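Local coordinates for protein esterase LipW (Mycobacterium marinum, PDB 3QH4) that probably hydrolyses ester bonds with strict substrate selectivity, using the serine nucleophile expected of an alpha/beta hydrolase, at residues R14-L19 / P295-S300; H281-P284 / G289-S292. All coordinates share one frame; numbering follows the deposited sequence.

Interaction 1 (R14-L19 / P295-S300)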
loop_
_atom_site.group_PDB
_atom_site.type_symbol
_atom_site.label_atom_id
_atom_site.label_comp_id
_atom_site.label_asym_id
_atom_site.label_seq_id
_atom_site.Cartn_x
_atom_site.Cartn_y
_atom_site.Cartn_z
ATOM N N ARG A 14 -13.136 20.756 2.458
ATOM C CA ARG A 14 -13.830 19.541 2.047
ATOM C C ARG A 14 -13.466 18.351 2.925
ATOM O O ARG A 14 -13.938 17.240 2.691
ATOM C CB ARG A 14 -13.561 19.262 0.567
ATOM C CG ARG A 14 -14.287 20.326 -0.292
ATOM C CD ARG A 14 -13.957 20.265 -1.745
ATOM N NE ARG A 14 -14.500 19.084 -2.415
ATOM C CZ ARG A 14 -14.129 18.733 -3.649
ATOM N NH1 ARG A 14 -13.226 19.476 -4.324
ATOM N NH2 ARG A 14 -14.633 17.642 -4.201
ATOM N N LEU A 15 -12.647 18.592 3.949
ATOM C CA LEU A 15 -12.228 17.516 4.866
ATOM C C LEU A 15 -13.013 17.619 6.143
ATOM O O LEU A 15 -13.399 18.705 6.558
ATOM C CB LEU A 15 -10.734 17.649 5.212
ATOM C CG LEU A 15 -9.757 17.642 4.027
ATOM C CD1 LEU A 15 -8.333 17.760 4.487
ATOM C CD2 LEU A 15 -9.959 16.342 3.231
ATOM N N ASP A 16 -13.236 16.468 6.782
ATOM C CA ASP A 16 -13.800 16.433 8.122
ATOM C C ASP A 16 -12.964 17.353 9.048
ATOM O O ASP A 16 -11.732 17.321 9.005
ATOM C CB ASP A 16 -13.759 14.989 8.657
ATOM C CG ASP A 16 -14.519 14.838 9.970
ATOM O OD1 ASP A 16 -14.035 15.329 11.001
ATOM O OD2 ASP A 16 -15.625 14.235 9.953
ATOM N N PRO A 17 -13.633 18.135 9.918
ATOM C CA PRO A 17 -12.866 19.027 10.808
ATOM C C PRO A 17 -11.797 18.299 11.643
ATOM O O PRO A 17 -10.745 18.862 11.898
ATOM C CB PRO A 17 -13.927 19.650 11.731
ATOM C CG PRO A 17 -15.251 19.344 11.124
ATOM C CD PRO A 17 -15.095 18.338 10.011
ATOM N N LEU A 18 -12.029 17.057 12.030
ATOM C CA LEU A 18 -11.025 16.350 12.843
ATOM C C LEU A 18 -9.782 16.095 12.009
ATOM O O LEU A 18 -8.639 16.194 12.485
ATOM C CB LEU A 18 -11.575 15.015 13.384
ATOM C CG LEU A 18 -12.720 15.063 14.393
ATOM C CD1 LEU A 18 -13.322 13.650 14.643
ATOM C CD2 LEU A 18 -12.225 15.663 15.708
ATOM N N LEU A 19 -10.001 15.765 10.746
ATOM C CA LEU A 19 -8.893 15.520 9.857
ATOM C C LEU A 19 -8.246 16.809 9.393
ATOM O O LEU A 19 -7.019 16.893 9.323
ATOM C CB LEU A 19 -9.348 14.649 8.671
ATOM C CG LEU A 19 -8.273 14.242 7.681
ATOM C CD1 LEU A 19 -7.219 13.355 8.327
ATOM C CD2 LEU A 19 -8.993 13.527 6.488
ATOM N N PRO A 295 -5.347 7.646 13.030
ATOM C CA PRO A 295 -5.777 6.233 13.022
ATOM C C PRO A 295 -6.924 5.923 13.990
ATOM O O PRO A 295 -7.604 4.903 13.822
ATOM C CB PRO A 295 -4.514 5.457 13.411
ATOM C CG PRO A 295 -3.538 6.452 13.878
ATOM C CD PRO A 295 -3.932 7.821 13.383
ATOM N N GLU A 296 -7.181 6.808 14.959
ATOM C CA GLU A 296 -8.299 6.557 15.890
ATOM C C GLU A 296 -9.646 7.134 15.417
ATOM O O GLU A 296 -10.680 6.921 16.036
ATOM C CB GLU A 296 -7.983 7.106 17.296
ATOM C CG GLU A 296 -6.557 6.998 17.737
ATOM C CD GLU A 296 -6.006 5.593 17.751
ATOM O OE1 GLU A 296 -6.789 4.625 17.830
ATOM O OE2 GLU A 296 -4.761 5.481 17.689
ATOM N N TRP A 297 -9.623 7.892 14.334
ATOM C CA TRP A 297 -10.815 8.520 13.844
ATOM C C TRP A 297 -11.815 7.449 13.427
ATOM O O TRP A 297 -11.434 6.416 12.915
ATOM C CB TRP A 297 -10.410 9.388 12.648
ATOM C CG TRP A 297 -11.501 10.143 11.919
ATOM C CD1 TRP A 297 -12.623 10.723 12.459
ATOM C CD2 TRP A 297 -11.483 10.496 10.543
ATOM N NE1 TRP A 297 -13.348 11.337 11.464
ATOM C CE2 TRP A 297 -12.662 11.226 10.284
ATOM C CE3 TRP A 297 -10.610 10.200 9.469
ATOM C CZ2 TRP A 297 -12.995 11.694 9.007
ATOM C CZ3 TRP A 297 -10.929 10.664 8.208
ATOM C CH2 TRP A 297 -12.133 11.409 7.985
ATOM N N THR A 298 -13.096 7.695 13.670
ATOM C CA THR A 298 -14.132 6.711 13.298
ATOM C C THR A 298 -13.981 6.279 11.822
ATOM O O THR A 298 -14.158 5.120 11.496
ATOM C CB THR A 298 -15.559 7.240 13.557
ATOM O OG1 THR A 298 -15.657 8.607 13.125
ATOM C CG2 THR A 298 -15.868 7.173 15.038
ATOM N N THR A 299 -13.649 7.208 10.935
ATOM C CA THR A 299 -13.518 6.853 9.518
ATOM C C THR A 299 -12.349 5.903 9.252
ATOM O O THR A 299 -12.492 4.934 8.488
ATOM C CB THR A 299 -13.449 8.120 8.622
ATOM O OG1 THR A 299 -14.696 8.817 8.722
ATOM C CG2 THR A 299 -13.210 7.758 7.171
ATOM N N SER A 300 -11.212 6.182 9.894
ATOM C CA SER A 300 -10.054 5.299 9.836
ATOM C C SER A 300 -10.386 3.941 10.417
ATOM O O SER A 300 -10.003 2.907 9.870
ATOM C CB SER A 300 -8.861 5.921 10.572
ATOM O OG SER A 300 -8.606 7.213 9.999
HETATM O O HOH W 1 -16.021 12.290 11.843
#
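The carboxylate of D16 links to the indole of W297 through one water molecule, which donates to D16 OD2 at 2.7 Å. The same water, in the indole plane at its edge, accepts from W297 NE1 at 2.9 Å. D16 OD1 instead turns to its own segment, where it accepts from L18 N (2.8 Å, 159° at the hydrogen) on the anti lone pair, an N-cap bond for helix 17-20. A chi1 of -172°, with CG anti to the backbone N, carries the carboxylate alongside the indole; the two side chains run past one another in opposing senses, their planes 62° apart, and D16 CB packs at 3.4 Å from W297 CZ2. Two leucines complete the apolar side. L18 CD1 meets W297 CD1 at 3.7 Å, beside the pyrrole part, while L19 CD2 reaches W297 CZ3 at 3.9 Å. L19 CB lies over one face of the indole and T299 CB, from the tryptophan's own segment, over the opposite one, both toward the rim. W297 itself occupies the N-cap position of helix 298-315. The water thus satisfies the indole N-H of a buried tryptophan, and one helix-capping aspartate ties the N-terminal segment to the start of the C-terminal helix.

Interaction 2 (H281-P284 / G289-S292)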
loop_
_atom_site.group_PDB
_atom_site.type_symbol
_atom_site.label_atom_id
_atom_site.label_comp_id
_atom_site.label_asym_id
_atom_site.label_seq_id
_atom_site.Cartn_x
_atom_site.Cartn_y
_atom_site.Cartn_z
ATOM N N HIS A 281 -14.810 1.003 -1.905
ATOM C CA HIS A 281 -15.317 2.069 -1.035
ATOM C C HIS A 281 -14.617 3.398 -1.242
ATOM O O HIS A 281 -13.369 3.446 -1.267
ATOM C CB HIS A 281 -15.176 1.732 0.451
ATOM C CG HIS A 281 -16.086 2.548 1.306
ATOM N ND1 HIS A 281 -17.365 2.148 1.605
ATOM C CD2 HIS A 281 -15.913 3.750 1.903
ATOM C CE1 HIS A 281 -17.950 3.063 2.349
ATOM N NE2 HIS A 281 -17.091 4.047 2.547
ATOM N N ILE A 282 -15.419 4.456 -1.360
ATOM C CA ILE A 282 -14.881 5.818 -1.359
ATOM C C ILE A 282 -15.330 6.438 -0.032
ATOM O O ILE A 282 -16.520 6.515 0.258
ATOM C CB ILE A 282 -15.421 6.672 -2.545
ATOM C CG1 ILE A 282 -14.997 6.065 -3.894
ATOM C CG2 ILE A 282 -14.905 8.147 -2.435
ATOM C CD1 ILE A 282 -13.429 5.959 -4.059
ATOM N N PHE A 283 -14.357 6.899 0.756
ATOM C CA PHE A 283 -14.640 7.482 2.069
ATOM C C PHE A 283 -14.766 8.987 1.941
ATOM O O PHE A 283 -13.870 9.639 1.390
ATOM C CB PHE A 283 -13.491 7.153 3.040
ATOM C CG PHE A 283 -13.450 5.708 3.425
ATOM C CD1 PHE A 283 -14.222 5.254 4.520
ATOM C CD2 PHE A 283 -12.660 4.811 2.727
ATOM C CE1 PHE A 283 -14.183 3.900 4.902
ATOM C CE2 PHE A 283 -12.642 3.428 3.081
ATOM C CZ PHE A 283 -13.412 2.999 4.181
ATOM N N PRO A 284 -15.874 9.540 2.445
ATOM C CA PRO A 284 -16.177 10.987 2.291
ATOM C C PRO A 284 -15.273 11.842 3.207
ATOM O O PRO A 284 -14.828 11.359 4.253
ATOM C CB PRO A 284 -17.659 11.065 2.721
ATOM C CG PRO A 284 -17.811 9.972 3.762
ATOM C CD PRO A 284 -16.875 8.841 3.275
ATOM N N GLY A 289 -4.006 9.340 2.847
ATOM C CA GLY A 289 -3.251 9.067 4.058
ATOM C C GLY A 289 -4.093 9.294 5.301
ATOM O O GLY A 289 -3.530 9.346 6.394
ATOM N N PHE A 290 -5.428 9.410 5.150
ATOM C CA PHE A 290 -6.305 9.726 6.308
ATOM C C PHE A 290 -6.131 8.778 7.493
ATOM O O PHE A 290 -6.125 9.225 8.643
ATOM C CB PHE A 290 -7.790 9.845 5.908
ATOM C CG PHE A 290 -8.429 8.542 5.434
ATOM C CD1 PHE A 290 -8.405 8.214 4.069
ATOM C CD2 PHE A 290 -9.074 7.676 6.347
ATOM C CE1 PHE A 290 -9.022 7.050 3.607
ATOM C CE2 PHE A 290 -9.679 6.513 5.909
ATOM C CZ PHE A 290 -9.647 6.189 4.531
ATOM N N ASP A 291 -5.949 7.491 7.209
ATOM C CA ASP A 291 -5.866 6.502 8.280
ATOM C C ASP A 291 -4.507 6.516 8.973
ATOM O O ASP A 291 -4.412 6.031 10.111
ATOM C CB ASP A 291 -6.194 5.097 7.780
ATOM C CG ASP A 291 -5.267 4.668 6.658
ATOM O OD1 ASP A 291 -5.243 5.357 5.618
ATOM O OD2 ASP A 291 -4.523 3.679 6.843
ATOM N N SER A 292 -3.488 7.085 8.313
ATOM C CA SER A 292 -2.177 7.344 8.941
ATOM C C SER A 292 -2.186 8.621 9.772
ATOM O O SER A 292 -1.599 8.663 10.885
ATOM C CB SER A 292 -1.097 7.436 7.851
ATOM O OG SER A 292 -0.982 6.183 7.191
#
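A buried aromatic pair, F283 with F290, joins edge strand 278-283 of the alpha/beta hydrolase sheet to helix 290-293, which follows soon after the likely catalytic H288. The rings are neither stacked nor edge-to-face: their planes stand 49° apart with centroids separated by 5.5 Å, and the two side chains run at about a right angle. Contact is concentrated at one atom of F290, the ring end CZ, which lies 3.8 Å from F283 CD2 and 4.0 Å from F283 CG. On F290, chi1 of 66° sets CG between the backbone N and carbonyl carbon at the first residue of the helix and brings the ring end CZ against F283. H281 CD2 packs over the centre of one face of the F283 ring, 3.2 Å above its plane, and F290 CZ lies on the other side of that plane. The interaction is purely apolar, consistent with the buried setting of both phenylalanines. Strand 278-283, at one border of the sheet, pairs with strand 250-255 through backbone bonds of H281 and F283 to C254. Helix 298-315 packs alongside, with L303 against F283 and S300 against F290, while W297, just before that helix, also touches F290.

Interactions 1 and 2 adjoin, their centres about 8 Å apart, with interaction 2 nested along the chain inside the loop closed by interaction 1. Both segments 14-19 and 295-300 reach the phenylalanine pair: L19 CD2 packs 3.9 Å from F290 CB, and T299 CG2 lies 3.8 Å from F283 CD1. S300 OG adds a packing contact of 3.3 Å to D291 CA. Helix 290-293 lies between, touched by L19 of helix 17-20 and by S300 of helix 298-315, while T299 reaches the edge strand. The side chain of F290, two residues after H288, lies near, without touching, the likely catalytic triad of S166, H288 and D258.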